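OxsB protein (Bacillus megaterium, PDB 5UL3) catalyses the oxidative ring contraction of dAMP to an oxetane aldehyde in oxetanocin A biosynthesis, using cobalamin, a [4Fe-4S] cluster and S-adenosylmethionine. Local coordinates at residues F283-T289 and R331-Q337; T309-Y315 and E363-E368. One frame throughout, in Å; residues are numbered along the deposited sequence. Where two conformers were deposited one is given.

Contact 1: F283-T289 and R331-Q337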
loop_
_atom_site.group_PDB
_atom_site.type_symbol
_atom_site.label_atom_id
_atom_site.label_comp_id
_atom_site.label_asym_id
_atom_site.label_seq_id
_atom_site.Cartn_x
_atom_site.Cartn_y
_atom_site.Cartn_z
ATOM N N PHE A 283 -8.794 -16.050 3.289
ATOM C CA PHE A 283 -7.447 -15.507 3.483
ATOM C C PHE A 283 -6.769 -16.119 4.698
ATOM O O PHE A 283 -5.565 -16.405 4.660
ATOM C CB PHE A 283 -7.531 -13.980 3.627
ATOM C CG PHE A 283 -6.203 -13.280 3.690
ATOM C CD1 PHE A 283 -5.342 -13.289 2.602
ATOM C CD2 PHE A 283 -5.837 -12.569 4.829
ATOM C CE1 PHE A 283 -4.113 -12.610 2.647
ATOM C CE2 PHE A 283 -4.627 -11.900 4.885
ATOM C CZ PHE A 283 -3.764 -11.921 3.789
ATOM N N LYS A 284 -7.539 -16.363 5.767
ATOM C CA LYS A 284 -7.062 -16.872 7.047
ATOM C C LYS A 284 -6.020 -17.964 6.888
ATOM O O LYS A 284 -4.982 -17.950 7.568
ATOM C CB LYS A 284 -8.222 -17.416 7.875
ATOM C CG LYS A 284 -7.765 -18.116 9.136
ATOM C CD LYS A 284 -8.860 -18.117 10.199
ATOM C CE LYS A 284 -8.304 -18.531 11.561
ATOM N NZ LYS A 284 -9.313 -18.350 12.647
ATOM N N GLU A 285 -6.277 -18.902 5.982
ATOM C CA GLU A 285 -5.415 -20.068 5.877
ATOM C C GLU A 285 -5.063 -20.506 4.461
ATOM O O GLU A 285 -4.316 -21.476 4.320
ATOM C CB GLU A 285 -6.060 -21.254 6.603
ATOM C CG GLU A 285 -7.482 -21.540 6.145
ATOM C CD GLU A 285 -8.303 -22.213 7.231
ATOM O OE1 GLU A 285 -9.348 -22.833 6.909
ATOM O OE2 GLU A 285 -7.893 -22.116 8.409
ATOM N N GLU A 286 -5.553 -19.851 3.414
ATOM C CA GLU A 286 -5.226 -20.334 2.081
ATOM C C GLU A 286 -4.165 -19.506 1.376
ATOM O O GLU A 286 -3.662 -19.948 0.347
ATOM C CB GLU A 286 -6.477 -20.400 1.211
ATOM C CG GLU A 286 -7.470 -21.429 1.779
ATOM C CD GLU A 286 -8.682 -21.641 0.900
ATOM O OE1 GLU A 286 -8.706 -21.124 -0.230
ATOM O OE2 GLU A 286 -9.617 -22.331 1.354
ATOM N N VAL A 287 -3.827 -18.324 1.880
ATOM C CA VAL A 287 -2.871 -17.462 1.195
ATOM C C VAL A 287 -1.586 -17.463 2.023
ATOM O O VAL A 287 -1.557 -16.910 3.139
ATOM C CB VAL A 287 -3.416 -16.043 0.985
ATOM C CG1 VAL A 287 -2.379 -15.188 0.287
ATOM C CG2 VAL A 287 -4.679 -16.092 0.119
ATOM N N PRO A 288 -0.517 -18.107 1.542
ATOM C CA PRO A 288 0.711 -18.203 2.339
ATOM C C PRO A 288 1.623 -17.011 2.097
ATOM O O PRO A 288 1.266 -16.069 1.384
ATOM C CB PRO A 288 1.355 -19.499 1.821
ATOM C CG PRO A 288 1.004 -19.463 0.332
ATOM C CD PRO A 288 -0.379 -18.779 0.236
ATOM N N THR A 289 2.810 -17.056 2.703
ATOM C CA THR A 289 3.896 -16.104 2.458
ATOM C C THR A 289 3.952 -15.679 0.994
ATOM O O THR A 289 3.952 -16.545 0.118
ATOM C CB THR A 289 5.231 -16.752 2.847
ATOM O OG1 THR A 289 5.147 -17.261 4.185
ATOM C CG2 THR A 289 6.402 -15.736 2.716
ATOM N N ARG A 331 -10.909 -9.659 6.892
ATOM C CA ARG A 331 -10.470 -11.057 6.862
ATOM C C ARG A 331 -9.030 -11.139 7.368
ATOM O O ARG A 331 -8.088 -10.849 6.610
ATOM C CB ARG A 331 -10.564 -11.621 5.443
ATOM C CG ARG A 331 -11.969 -11.551 4.818
ATOM C CD ARG A 331 -12.183 -10.278 3.990
ATOM N NE ARG A 331 -11.459 -10.319 2.713
ATOM C CZ ARG A 331 -11.336 -9.277 1.898
ATOM N NH1 ARG A 331 -10.685 -9.400 0.744
ATOM N NH2 ARG A 331 -11.881 -8.105 2.233
ATOM N N PRO A 332 -8.806 -11.493 8.625
ATOM C CA PRO A 332 -7.439 -11.528 9.164
ATOM C C PRO A 332 -6.721 -12.841 8.916
ATOM O O PRO A 332 -7.320 -13.919 8.869
ATOM C CB PRO A 332 -7.663 -11.336 10.671
ATOM C CG PRO A 332 -9.014 -12.021 10.895
ATOM C CD PRO A 332 -9.823 -11.630 9.682
ATOM N N LEU A 333 -5.401 -12.728 8.743
ATOM C CA LEU A 333 -4.529 -13.880 8.920
ATOM C C LEU A 333 -4.563 -14.346 10.369
ATOM O O LEU A 333 -4.653 -13.540 11.295
ATOM C CB LEU A 333 -3.076 -13.516 8.557
ATOM C CG LEU A 333 -2.507 -13.613 7.159
ATOM C CD1 LEU A 333 -0.990 -13.360 7.198
ATOM C CD2 LEU A 333 -2.825 -14.960 6.547
ATOM N N SER A 334 -4.432 -15.662 10.579
ATOM C CA SER A 334 -4.272 -16.144 11.943
ATOM C C SER A 334 -2.972 -15.620 12.553
ATOM O O SER A 334 -2.036 -15.230 11.848
ATOM C CB SER A 334 -4.270 -17.677 12.001
ATOM O OG SER A 334 -3.062 -18.212 11.478
ATOM N N VAL A 335 -2.935 -15.609 13.888
ATOM C CA VAL A 335 -1.726 -15.200 14.598
ATOM C C VAL A 335 -0.566 -16.081 14.178
ATOM O O VAL A 335 0.544 -15.600 13.925
ATOM C CB VAL A 335 -1.951 -15.264 16.120
ATOM C CG1 VAL A 335 -0.615 -15.134 16.877
ATOM C CG2 VAL A 335 -2.954 -14.198 16.572
ATOM N N GLU A 336 -0.770 -17.399 14.209
ATOM C CA GLU A 336 0.310 -18.324 13.880
ATOM C C GLU A 336 0.845 -18.042 12.490
ATOM O O GLU A 336 2.060 -17.964 12.279
ATOM C CB GLU A 336 -0.187 -19.768 13.985
ATOM C CG GLU A 336 0.836 -20.822 13.601
ATOM C CD GLU A 336 0.267 -22.233 13.694
ATOM O OE1 GLU A 336 -0.065 -22.822 12.642
ATOM O OE2 GLU A 336 0.132 -22.740 14.825
ATOM N N GLN A 337 -0.058 -17.848 11.531
ATOM C CA GLN A 337 0.349 -17.616 10.155
ATOM C C GLN A 337 1.041 -16.267 9.989
ATOM O O GLN A 337 2.053 -16.164 9.285
ATOM C CB GLN A 337 -0.878 -17.707 9.251
ATOM C CG GLN A 337 -0.567 -17.571 7.806
ATOM C CD GLN A 337 0.258 -18.734 7.272
ATOM O OE1 GLN A 337 0.879 -18.623 6.218
ATOM N NE2 GLN A 337 0.253 -19.858 7.988
HETATM O O HOH W 1 2.617 -19.420 4.757
#

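Contact 2: T309-Y315 and E363-E368. With SF4 (iron/sulfur cluster), chain B.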
loop_
_atom_site.group_PDB
_atom_site.type_symbol
_atom_site.label_atom_id
_atom_site.label_comp_id
_atom_site.label_asym_id
_atom_site.label_seq_id
_atom_site.Cartn_x
_atom_site.Cartn_y
_atom_site.Cartn_z
ATOM N N THR A 309 -1.447 -8.510 6.512
ATOM C CA THR A 309 -1.852 -9.475 7.541
ATOM C C THR A 309 -3.368 -9.563 7.686
ATOM O O THR A 309 -3.858 -10.320 8.533
ATOM C CB THR A 309 -1.225 -9.158 8.919
ATOM O OG1 THR A 309 -1.738 -7.914 9.434
ATOM C CG2 THR A 309 0.326 -9.083 8.825
ATOM N N SER A 310 -4.103 -8.804 6.882
ATOM C CA SER A 310 -5.562 -8.823 6.842
ATOM C C SER A 310 -5.998 -8.136 5.561
ATOM O O SER A 310 -5.251 -7.346 4.979
ATOM C CB SER A 310 -6.176 -8.118 8.060
ATOM O OG SER A 310 -5.914 -6.730 8.032
ATOM N N ARG A 311 -7.223 -8.434 5.129
ATOM C CA ARG A 311 -7.796 -7.825 3.940
ATOM C C ARG A 311 -9.133 -7.201 4.301
ATOM O O ARG A 311 -9.872 -7.748 5.120
ATOM C CB ARG A 311 -7.994 -8.850 2.830
ATOM C CG ARG A 311 -6.649 -9.377 2.299
ATOM C CD ARG A 311 -6.845 -10.277 1.100
ATOM N NE ARG A 311 -5.557 -10.572 0.442
ATOM C CZ ARG A 311 -5.425 -11.468 -0.541
ATOM N NH1 ARG A 311 -6.489 -12.141 -0.973
ATOM N NH2 ARG A 311 -4.229 -11.701 -1.080
ATOM N N GLY A 312 -9.418 -6.063 3.672
ATOM C CA GLY A 312 -10.678 -5.362 3.842
ATOM C C GLY A 312 -10.683 -4.387 5.005
ATOM O O GLY A 312 -9.710 -4.213 5.749
ATOM N N CYS A 313 -11.839 -3.742 5.160
ATOM C CA CYS A 313 -12.075 -2.765 6.211
ATOM C C CYS A 313 -13.453 -3.060 6.784
ATOM O O CYS A 313 -14.429 -3.068 6.037
ATOM C CB CYS A 313 -12.034 -1.345 5.661
ATOM S SG CYS A 313 -12.348 -0.076 6.949
ATOM N N ASP A 314 -13.527 -3.312 8.088
ATOM C CA ASP A 314 -14.830 -3.604 8.679
ATOM C C ASP A 314 -15.688 -2.354 8.806
ATOM O O ASP A 314 -16.914 -2.472 8.917
ATOM C CB ASP A 314 -14.668 -4.286 10.039
ATOM C CG ASP A 314 -13.679 -3.584 10.939
ATOM O OD1 ASP A 314 -13.850 -2.379 11.213
ATOM O OD2 ASP A 314 -12.735 -4.259 11.397
ATOM N N TYR A 315 -15.074 -1.165 8.763
ATOM C CA TYR A 315 -15.840 0.082 8.819
ATOM C C TYR A 315 -16.452 0.409 7.461
ATOM O O TYR A 315 -17.678 0.435 7.309
ATOM C CB TYR A 315 -14.948 1.228 9.301
ATOM C CG TYR A 315 -15.680 2.533 9.468
ATOM C CD1 TYR A 315 -16.699 2.665 10.414
ATOM C CD2 TYR A 315 -15.337 3.645 8.705
ATOM C CE1 TYR A 315 -17.367 3.885 10.582
ATOM C CE2 TYR A 315 -16.018 4.874 8.876
ATOM C CZ TYR A 315 -17.021 4.969 9.806
ATOM O OH TYR A 315 -17.672 6.191 9.945
ATOM N N GLU A 363 -5.148 -2.313 4.937
ATOM C CA GLU A 363 -6.005 -1.145 5.115
ATOM C C GLU A 363 -6.314 -0.922 6.587
ATOM O O GLU A 363 -6.415 0.225 7.044
ATOM C CB GLU A 363 -7.308 -1.324 4.327
ATOM C CG GLU A 363 -7.144 -1.182 2.823
ATOM C CD GLU A 363 -8.482 -1.222 2.117
ATOM O OE1 GLU A 363 -9.200 -2.229 2.313
ATOM O OE2 GLU A 363 -8.826 -0.229 1.425
ATOM N N GLU A 364 -6.490 -2.007 7.334
ATOM C CA GLU A 364 -6.958 -1.985 8.722
ATOM C C GLU A 364 -6.192 -3.073 9.468
ATOM O O GLU A 364 -6.621 -4.235 9.520
ATOM C CB GLU A 364 -8.471 -2.207 8.803
ATOM C CG GLU A 364 -9.004 -2.261 10.225
ATOM C CD GLU A 364 -10.512 -2.466 10.297
ATOM O OE1 GLU A 364 -11.122 -2.942 9.309
ATOM O OE2 GLU A 364 -11.086 -2.136 11.356
ATOM N N PHE A 365 -5.070 -2.685 10.080
ATOM C CA PHE A 365 -4.233 -3.658 10.773
ATOM C C PHE A 365 -4.933 -4.219 12.010
ATOM O O PHE A 365 -4.844 -5.421 12.286
ATOM C CB PHE A 365 -2.899 -3.004 11.150
ATOM C CG PHE A 365 -1.942 -3.927 11.849
ATOM C CD1 PHE A 365 -1.380 -5.009 11.175
ATOM C CD2 PHE A 365 -1.570 -3.699 13.167
ATOM C CE1 PHE A 365 -0.478 -5.849 11.821
ATOM C CE2 PHE A 365 -0.654 -4.536 13.820
ATOM C CZ PHE A 365 -0.119 -5.621 13.147
ATOM N N ILE A 366 -5.661 -3.378 12.752
ATOM C CA ILE A 366 -6.211 -3.821 14.037
ATOM C C ILE A 366 -7.529 -4.569 13.851
ATOM O O ILE A 366 -7.717 -5.673 14.383
ATOM C CB ILE A 366 -6.376 -2.618 14.980
ATOM C CG1 ILE A 366 -5.014 -1.967 15.220
ATOM C CG2 ILE A 366 -6.992 -3.055 16.296
ATOM C CD1 ILE A 366 -5.132 -0.613 15.804
ATOM N N GLY A 367 -8.457 -3.994 13.107
ATOM C CA GLY A 367 -9.651 -4.740 12.747
ATOM C C GLY A 367 -10.719 -4.770 13.833
ATOM O O GLY A 367 -10.664 -4.074 14.860
ATOM N N GLU A 368 -11.737 -5.587 13.562
ATOM C CA GLU A 368 -12.882 -5.780 14.445
ATOM C C GLU A 368 -13.419 -7.177 14.194
ATOM O O GLU A 368 -13.642 -7.551 13.039
ATOM C CB GLU A 368 -14.003 -4.757 14.199
ATOM C CG GLU A 368 -13.802 -3.383 14.811
ATOM C CD GLU A 368 -15.085 -2.556 14.847
ATOM O OE1 GLU A 368 -16.184 -3.151 14.924
ATOM O OE2 GLU A 368 -14.998 -1.309 14.798
HETATM FE FE1 SF4 B . -12.293 4.633 5.854
HETATM FE FE2 SF4 B . -9.733 3.744 6.033
HETATM FE FE3 SF4 B . -11.237 3.386 3.710
HETATM FE FE4 SF4 B . -11.830 1.932 5.947
HETATM S S1 SF4 B . -9.881 1.830 4.717
HETATM S S2 SF4 B . -13.338 3.009 4.588
HETATM S S3 SF4 B . -11.417 3.499 7.582
HETATM S S4 SF4 B . -10.524 5.377 4.638
HETATM O O HOH W 2 -3.982 -7.749 11.118
HETATM O O HOH W 3 -6.972 -4.752 6.166
HETATM O O HOH W 4 -5.812 -4.846 3.564
HETATM O O HOH W 5 -7.961 -4.505 1.995
#

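Contact 1: F283-T289 and R331-Q337
F283, K284 and L333 bury the most surface where the short helix 283-286 rests on the segment leading from strand 331-332 into helix 335-351. The ring of F283 lies against the backbone of that segment: its CD2 sits 3.3 Å from R331 O, and P332 C lies at the ring's edge. Over one face comes L333, whose CD2 is 4.3 Å from the centroid of the F283 ring, a CH-pi contact; F283 CE2 lies 3.5 Å from L333 CG. A flat aromatic suits this place because it can pack on main chain and methyl groups at once. The CA-to-CB bond of L333 points away from 283-289, yet its branched end swings back beside the F283 ring and the K284 carbonyl (K284 O to L333 CD2, 3.8 Å).

The backbone of K284 makes a CA-H...O contact, K284 CA to P332 O at 3.5 Å, while its long aliphatic arm brings CE within 4.1 Å of S334 CB and carries the charged end outward.

With no direct hydrogen bond, water 1 bridges the segments, accepting from T289 N (3.1 Å) and donating to Q337 OE1 (a very short 2.4 Å in the conformer given), which is also hydrogen-bonded to Q341 NE2. S334 N-caps the following helix, its OG accepting from Q337 N at 3.0 Å.

Residues 283-289, ahead of the barrel's first strand 305-311, thus pack on a strand-to-helix turn of the radical SAM sheet, where edge strand 331-332 pairs antiparallel with 305-311. P332 and V335 touch helix 374-386, and R331 salt-bridges E240, just after strand 235-237 of the cobalamin-binding Rossmann sheet.

Contact 2: T309-Y315 and E363-E368
Hydrogen bonding ties the loop after strand 305-311 to the loop 363-368: D314 N donates to E364 OE1 at 2.7 Å, and S310 OG lies 3.0 Å from E364 O, though its proton may go to D362 instead. The extended side chain of E364 is long enough to span the gap.

Buried waters supply further links. Water 2 donates to T309 OG1 (2.8 Å) and F365 O (2.7 Å); water 3 accepts from E364 N (3.0 Å) and donates to S310 OG (2.9 Å); water 5 accepts from G312 N (2.7 Å) and donates to E363 OE1 (2.6 Å). The hydroxyls of T309 and S310 suit this water-filled interface, and both are hydrogen-bonded to D362 OD2. G312 has a positive phi, which glycine adopts easily.

Apolar contact is slight: F365 CE1 comes 3.4 Å from T309 OG1, and the ring otherwise packs on M360, I378 and F396.

C313 SG bonds cluster FE4 at 2.3 Å. C313, C318 and C321 form the radical SAM cysteine motif, here CX4CX2C, leaving the fourth iron for S-adenosylmethionine.

Acidic groups crowd together: D314 OD2 and OD1 lie 2.7 and 2.8 Å from E364 OE2. One carboxyl therefore probably holds a proton, and R399 salt-bridges E364. E364 accepts from the amide just after C313, consistent with an ordered backbone at the cluster ligand, while E363 hydrogen-bonds cobalamin.

Contacts 1 and 2 meet at the edge of the partial TIM barrel, their centres 13 Å apart. Strands 305-311 and 331-332 are neighbours in its sheet: R331 N lies 2.8 Å from R311 O and L333 N 2.9 Å from T309 O, both probable hydrogen bonds. F283 CE1 also packs 3.3 Å from R311 NE. R311 and R331 both form salt bridges with E240. Contact 2 bonds the cluster through C313, and its E363 side chain lies about 3 Å from cobalamin. Contact 1 adjoins cobalamin-binding residues, with the side chains of V287 and E242 about 4 Å apart and those of F283 and E308 about 5 Å, but F283 stays about 7 Å from cobalamin itself.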